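Local coordinates for malonyl CoA-acyl carrier protein transacylase (Staphylococcus aureus, PDB 3IM9) that transfers the malonyl group from malonyl-CoA to holo-acyl carrier protein, supplying malonyl-ACP for fatty acid biosynthesis, at residues 289-294 with 298-303; 265-270 with 276-281. One frame throughout, in Å; residues are numbered along the deposited sequence.

The two contacts follow one another along the chain and lie side by side in the acyl transferase fold, their centres about 8 Å apart. Contact 2 comes first, setting helix 263-272 against strand 275-281; the chain then continues through helix 286-294 to strand 299-303, which contact 1 pairs with that helix. Strands 275-281 and 299-303 are parallel neighbours in a four-stranded sheet, 299-303 forming its edge within this chain. Besides backbone bonds, they are tied by a probable hydrogen bond between Thr301 OG1 and His277 NE2 of 2.7 Å. Both contacts are structural packing on the side of the sheet that ends in strand 299-303, away from the probable active-site residues and the calcium-binding residues.

Contact 1: 289-294 with 298-303; sequences GLIKKI and VKLTSI
Leu300 reaches from the strand to the helix and divides its two methyl groups between successive residues, Ile291 and Lys292. Its CD2 lies 3.8 Å from CG2 of Ile291, while CD1 sits against the aliphatic part of Lys292, 3.7 Å from its CE. The lysine chain leaves the helix with CG anti to the backbone N and then bends twice, at chi2 (57°) and chi3 (67°). These bends bring CE back to the same leucine methyl that CB touches at 3.9 Å, so that the chain curls round CD1 instead of stretching into solvent. Its ammonium group is thereby carried toward the start of the strand: NZ donates to a water at 2.7 Å, and this water in turn donates to the carbonyl O of Val298 at 2.8 Å. With NZ and Val298 O themselves 4.3 Å apart, the link between them depends on the water; a weak hydrogen bond to Arg296 O gives the lysine a second partner.

Helix 286-294 is the connecting helix of a beta-alpha-beta unit that runs from strand 275-281 to strand 299-303, and the contact seats the last turn of the helix on the second of these parallel strands. On the buried side Ile291 carries the packing. Its CG2 branch, anti to the backbone N, touches Val298 CG2 at 3.7 Å as well as Leu300, and the isoleucine and valine side chains cross at about a right angle. Ile291 also meets Phe278 of the neighbouring strand and Phe263 and Thr267 of helix 263-272, so the same residue touches both the first strand of the unit and the helix before it.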
loop_
_atom_site.group_PDB
_atom_site.type_symbol
_atom_site.label_atom_id
_atom_site.label_comp_id
_atom_site.label_asym_id
_atom_site.label_seq_id
_atom_site.Cartn_x
_atom_site.Cartn_y
_atom_site.Cartn_z
ATOM N N GLY A 289 -2.261 -10.841 7.152
ATOM C CA GLY A 289 -3.594 -11.498 7.137
ATOM C C GLY A 289 -4.062 -11.828 5.751
ATOM O O GLY A 289 -4.696 -12.841 5.551
ATOM N N LEU A 290 -3.803 -10.943 4.790
ATOM C CA LEU A 290 -4.241 -11.175 3.433
ATOM C C LEU A 290 -3.409 -12.341 2.891
ATOM O O LEU A 290 -3.959 -13.168 2.174
ATOM C CB LEU A 290 -3.986 -9.941 2.542
ATOM C CG LEU A 290 -4.810 -8.688 2.998
ATOM C CD1 LEU A 290 -4.452 -7.555 2.000
ATOM C CD2 LEU A 290 -6.341 -8.943 2.954
ATOM N N ILE A 291 -2.099 -12.341 3.123
ATOM C CA ILE A 291 -1.279 -13.445 2.544
ATOM C C ILE A 291 -1.688 -14.790 3.122
ATOM O O ILE A 291 -1.726 -15.769 2.363
ATOM C CB ILE A 291 0.178 -13.164 2.694
ATOM C CG1 ILE A 291 0.518 -11.952 1.826
ATOM C CG2 ILE A 291 1.026 -14.384 2.230
ATOM C CD1 ILE A 291 1.944 -11.417 2.001
ATOM N N LYS A 292 -2.015 -14.832 4.414
ATOM C CA LYS A 292 -2.471 -16.078 5.027
ATOM C C LYS A 292 -3.686 -16.641 4.299
ATOM O O LYS A 292 -3.800 -17.871 4.168
ATOM C CB LYS A 292 -2.769 -15.831 6.523
ATOM C CG LYS A 292 -3.301 -17.087 7.299
ATOM C CD LYS A 292 -2.400 -18.288 7.252
ATOM C CE LYS A 292 -1.064 -18.023 8.026
ATOM N NZ LYS A 292 -0.148 -19.200 7.894
ATOM N N LYS A 293 -4.582 -15.809 3.806
ATOM C CA LYS A 293 -5.765 -16.263 3.075
ATOM C C LYS A 293 -5.439 -16.660 1.665
ATOM O O LYS A 293 -6.184 -17.368 1.030
ATOM C CB LYS A 293 -6.864 -15.164 3.082
ATOM C CG LYS A 293 -7.514 -15.023 4.495
ATOM C CD LYS A 293 -8.400 -13.724 4.715
ATOM C CE LYS A 293 -8.508 -13.242 6.228
ATOM N NZ LYS A 293 -8.642 -11.737 6.442
ATOM N N ILE A 294 -4.343 -16.140 1.146
ATOM C CA ILE A 294 -3.863 -16.477 -0.223
ATOM C C ILE A 294 -3.105 -17.816 -0.203
ATOM O O ILE A 294 -3.269 -18.646 -1.118
ATOM C CB ILE A 294 -2.965 -15.359 -0.816
ATOM C CG1 ILE A 294 -3.860 -14.111 -1.070
ATOM C CG2 ILE A 294 -2.278 -15.807 -2.193
ATOM C CD1 ILE A 294 -3.070 -12.795 -1.209
ATOM N N VAL A 298 3.161 -20.395 3.505
ATOM C CA VAL A 298 4.330 -19.553 3.600
ATOM C C VAL A 298 4.519 -18.951 5.022
ATOM O O VAL A 298 3.571 -18.737 5.769
ATOM C CB VAL A 298 4.309 -18.383 2.560
ATOM C CG1 VAL A 298 4.339 -18.967 1.125
ATOM C CG2 VAL A 298 3.097 -17.377 2.761
ATOM N N LYS A 299 5.749 -18.625 5.372
ATOM C CA LYS A 299 6.010 -18.066 6.698
ATOM C C LYS A 299 5.751 -16.543 6.722
ATOM O O LYS A 299 6.082 -15.885 5.749
ATOM C CB LYS A 299 7.473 -18.273 7.073
ATOM C CG LYS A 299 7.917 -17.673 8.425
ATOM C CD LYS A 299 9.369 -18.086 8.686
ATOM C CE LYS A 299 9.898 -17.562 10.024
ATOM N NZ LYS A 299 9.021 -17.948 11.186
ATOM N N LEU A 300 5.153 -16.051 7.818
ATOM C CA LEU A 300 4.824 -14.631 7.927
ATOM C C LEU A 300 5.453 -14.063 9.165
ATOM O O LEU A 300 5.312 -14.650 10.247
ATOM C CB LEU A 300 3.275 -14.474 7.984
ATOM C CG LEU A 300 2.556 -14.975 6.708
ATOM C CD1 LEU A 300 1.022 -15.140 6.922
ATOM C CD2 LEU A 300 2.956 -14.180 5.450
ATOM N N THR A 301 6.224 -12.997 9.020
ATOM C CA THR A 301 6.765 -12.255 10.124
ATOM C C THR A 301 6.251 -10.829 10.084
ATOM O O THR A 301 6.208 -10.244 8.999
ATOM C CB THR A 301 8.309 -12.236 10.031
ATOM O OG1 THR A 301 8.768 -13.617 10.174
ATOM C CG2 THR A 301 8.909 -11.345 11.153
ATOM N N SER A 302 5.876 -10.279 11.259
ATOM C CA SER A 302 5.446 -8.875 11.287
ATOM C C SER A 302 6.416 -8.085 12.173
ATOM O O SER A 302 6.661 -8.529 13.333
ATOM C CB SER A 302 3.996 -8.753 11.841
ATOM O OG SER A 302 3.755 -7.407 12.261
ATOM N N ILE A 303 6.924 -6.955 11.665
ATOM C CA ILE A 303 7.775 -5.995 12.401
ATOM C C ILE A 303 6.998 -4.712 12.582
ATOM O O ILE A 303 6.762 -4.003 11.577
ATOM C CB ILE A 303 9.145 -5.723 11.688
ATOM C CG1 ILE A 303 9.832 -7.041 11.354
ATOM C CG2 ILE A 303 10.029 -4.755 12.487
ATOM C CD1 ILE A 303 10.274 -7.795 12.491
HETATM O O HOH W 1 0.772 -18.339 5.473
#

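Contact 2: 265-270 with 276-281; sequences NSTEWL and DHFIEI
The Phe278 ring meets helix 263-272 with its outer end. Leu270 CD1 lies at the ring edge, near its plane and 3.8 Å from CE2. Leu270 CB approaches both CE2 and CZ at 4.0 Å. Thr267 CG2 comes in obliquely, 4.1 Å from CZ. Leu270 also has its CD2 at the edge of the neighbouring Trp269 ring, in the plane of the indole. On the strand, one face of the His277 ring carries Ile279 CG1, 3.7 Å above the plane and displaced toward the rim of the ring; the two belong to the side of the strand facing away from this helix.

Thr267 and Leu270 stand three residues apart in the helix, close to one turn, and CZ of the ring lies near both. With chi1 at -62°, Thr267 sets its methyl anti to the backbone N and its hydroxyl beside that N, where OG1 hydrogen-bonds to Phe263 O within the helix. The residue therefore offers the phenylalanine its methyl while its polar atom is satisfied by the preceding turn. Around the helix-strand junction, Phe278 also meets Ile15 on strand 11-16, Leu300 on strand 299-303 and Val298 just before it, and Met94 on strand 92-95 touches both helix residues. No hydrogen bond or charge pair crosses between the segments, so the buried contact rests on van der Waals packing and, presumably, on the exclusion of water.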
loop_
_atom_site.group_PDB
_atom_site.type_symbol
_atom_site.label_atom_id
_atom_site.label_comp_id
_atom_site.label_asym_id
_atom_site.label_seq_id
_atom_site.Cartn_x
_atom_site.Cartn_y
_atom_site.Cartn_z
ATOM N N ASN A 265 -2.375 -11.266 -7.192
ATOM C CA ASN A 265 -1.495 -11.804 -8.243
ATOM C C ASN A 265 -0.052 -11.522 -7.902
ATOM O O ASN A 265 0.838 -12.294 -8.293
ATOM C CB ASN A 265 -1.862 -11.192 -9.568
ATOM C CG ASN A 265 -3.154 -11.720 -10.150
ATOM O OD1 ASN A 265 -3.705 -11.073 -11.052
ATOM N ND2 ASN A 265 -3.653 -12.795 -9.643
ATOM N N SER A 266 0.212 -10.387 -7.237
ATOM C CA SER A 266 1.599 -10.059 -6.826
ATOM C C SER A 266 2.077 -11.063 -5.771
ATOM O O SER A 266 3.293 -11.478 -5.840
ATOM C CB SER A 266 1.634 -8.686 -6.207
ATOM O OG SER A 266 1.296 -7.672 -7.134
ATOM N N THR A 267 1.249 -11.423 -4.776
ATOM C CA THR A 267 1.605 -12.417 -3.807
ATOM C C THR A 267 1.905 -13.756 -4.513
ATOM O O THR A 267 2.956 -14.421 -4.200
ATOM C CB THR A 267 0.498 -12.613 -2.758
ATOM O OG1 THR A 267 0.330 -11.356 -2.066
ATOM C CG2 THR A 267 0.916 -13.640 -1.692
ATOM N N GLU A 268 1.033 -14.118 -5.436
ATOM C CA GLU A 268 1.180 -15.424 -6.157
ATOM C C GLU A 268 2.462 -15.416 -6.993
ATOM O O GLU A 268 3.203 -16.440 -7.013
ATOM C CB GLU A 268 -0.039 -15.686 -6.983
ATOM C CG GLU A 268 -1.213 -16.017 -6.017
ATOM C CD GLU A 268 -2.501 -16.379 -6.725
ATOM O OE1 GLU A 268 -2.660 -15.911 -7.869
ATOM O OE2 GLU A 268 -3.332 -17.042 -6.010
ATOM N N TRP A 269 2.816 -14.294 -7.597
ATOM C CA TRP A 269 4.002 -14.216 -8.463
ATOM C C TRP A 269 5.205 -14.416 -7.589
ATOM O O TRP A 269 6.150 -15.126 -7.964
ATOM C CB TRP A 269 4.038 -12.885 -9.152
ATOM C CG TRP A 269 5.165 -12.781 -10.158
ATOM C CD1 TRP A 269 5.085 -13.067 -11.525
ATOM C CD2 TRP A 269 6.493 -12.280 -9.931
ATOM N NE1 TRP A 269 6.290 -12.768 -12.143
ATOM C CE2 TRP A 269 7.182 -12.307 -11.194
ATOM C CE3 TRP A 269 7.201 -11.861 -8.758
ATOM C CZ2 TRP A 269 8.528 -11.886 -11.314
ATOM C CZ3 TRP A 269 8.515 -11.422 -8.880
ATOM C CH2 TRP A 269 9.162 -11.451 -10.156
ATOM N N LEU A 270 5.181 -13.877 -6.369
ATOM C CA LEU A 270 6.329 -13.971 -5.538
ATOM C C LEU A 270 6.476 -15.362 -5.049
ATOM O O LEU A 270 7.627 -15.900 -5.057
ATOM C CB LEU A 270 6.135 -13.020 -4.293
ATOM C CG LEU A 270 6.540 -11.622 -4.720
ATOM C CD1 LEU A 270 6.097 -10.610 -3.590
ATOM C CD2 LEU A 270 8.027 -11.449 -4.955
ATOM N N ASP A 276 9.057 -17.875 0.229
ATOM C CA ASP A 276 8.316 -18.613 1.249
ATOM C C ASP A 276 8.325 -17.931 2.623
ATOM O O ASP A 276 7.947 -18.508 3.603
ATOM C CB ASP A 276 8.782 -20.080 1.368
ATOM C CG ASP A 276 10.201 -20.177 1.665
ATOM O OD1 ASP A 276 10.723 -21.322 1.600
ATOM O OD2 ASP A 276 10.860 -19.172 1.937
ATOM N N HIS A 277 8.790 -16.698 2.620
ATOM C CA HIS A 277 8.798 -15.936 3.883
ATOM C C HIS A 277 8.549 -14.459 3.477
ATOM O O HIS A 277 9.236 -13.877 2.655
ATOM C CB HIS A 277 10.198 -16.043 4.534
ATOM C CG HIS A 277 10.275 -15.417 5.924
ATOM N ND1 HIS A 277 11.469 -15.216 6.606
ATOM C CD2 HIS A 277 9.293 -14.962 6.763
ATOM C CE1 HIS A 277 11.211 -14.664 7.784
ATOM N NE2 HIS A 277 9.903 -14.490 7.898
ATOM N N PHE A 278 7.462 -13.923 4.041
ATOM C CA PHE A 278 7.144 -12.517 3.833
ATOM C C PHE A 278 7.304 -11.833 5.197
ATOM O O PHE A 278 6.710 -12.261 6.189
ATOM C CB PHE A 278 5.663 -12.395 3.396
ATOM C CG PHE A 278 5.402 -12.930 1.998
ATOM C CD1 PHE A 278 5.040 -14.307 1.829
ATOM C CD2 PHE A 278 5.511 -12.090 0.930
ATOM C CE1 PHE A 278 4.798 -14.800 0.524
ATOM C CE2 PHE A 278 5.244 -12.553 -0.404
ATOM C CZ PHE A 278 4.897 -13.921 -0.563
ATOM N N ILE A 279 7.955 -10.707 5.176
ATOM C CA ILE A 279 8.202 -9.890 6.381
ATOM C C ILE A 279 7.495 -8.569 6.109
ATOM O O ILE A 279 7.918 -7.746 5.302
ATOM C CB ILE A 279 9.649 -9.649 6.564
ATOM C CG1 ILE A 279 10.365 -11.028 6.747
ATOM C CG2 ILE A 279 9.899 -8.781 7.893
ATOM C CD1 ILE A 279 11.970 -10.854 6.942
ATOM N N GLU A 280 6.416 -8.371 6.907
ATOM C CA GLU A 280 5.650 -7.075 6.886
ATOM C C GLU A 280 6.276 -6.077 7.838
ATOM O O GLU A 280 6.645 -6.416 8.986
ATOM C CB GLU A 280 4.225 -7.413 7.229
ATOM C CG GLU A 280 3.292 -6.136 7.057
ATOM C CD GLU A 280 1.849 -6.475 7.272
ATOM O OE1 GLU A 280 1.467 -7.586 7.702
ATOM O OE2 GLU A 280 1.047 -5.557 6.919
ATOM N N ILE A 281 6.476 -4.851 7.371
ATOM C CA ILE A 281 7.215 -3.853 8.169
ATOM C C ILE A 281 6.356 -2.560 8.156
ATOM O O ILE A 281 6.177 -1.898 7.105
ATOM C CB ILE A 281 8.616 -3.562 7.536
ATOM C CG1 ILE A 281 9.371 -4.907 7.538
ATOM C CG2 ILE A 281 9.342 -2.429 8.322
ATOM C CD1 ILE A 281 10.752 -4.750 6.750
#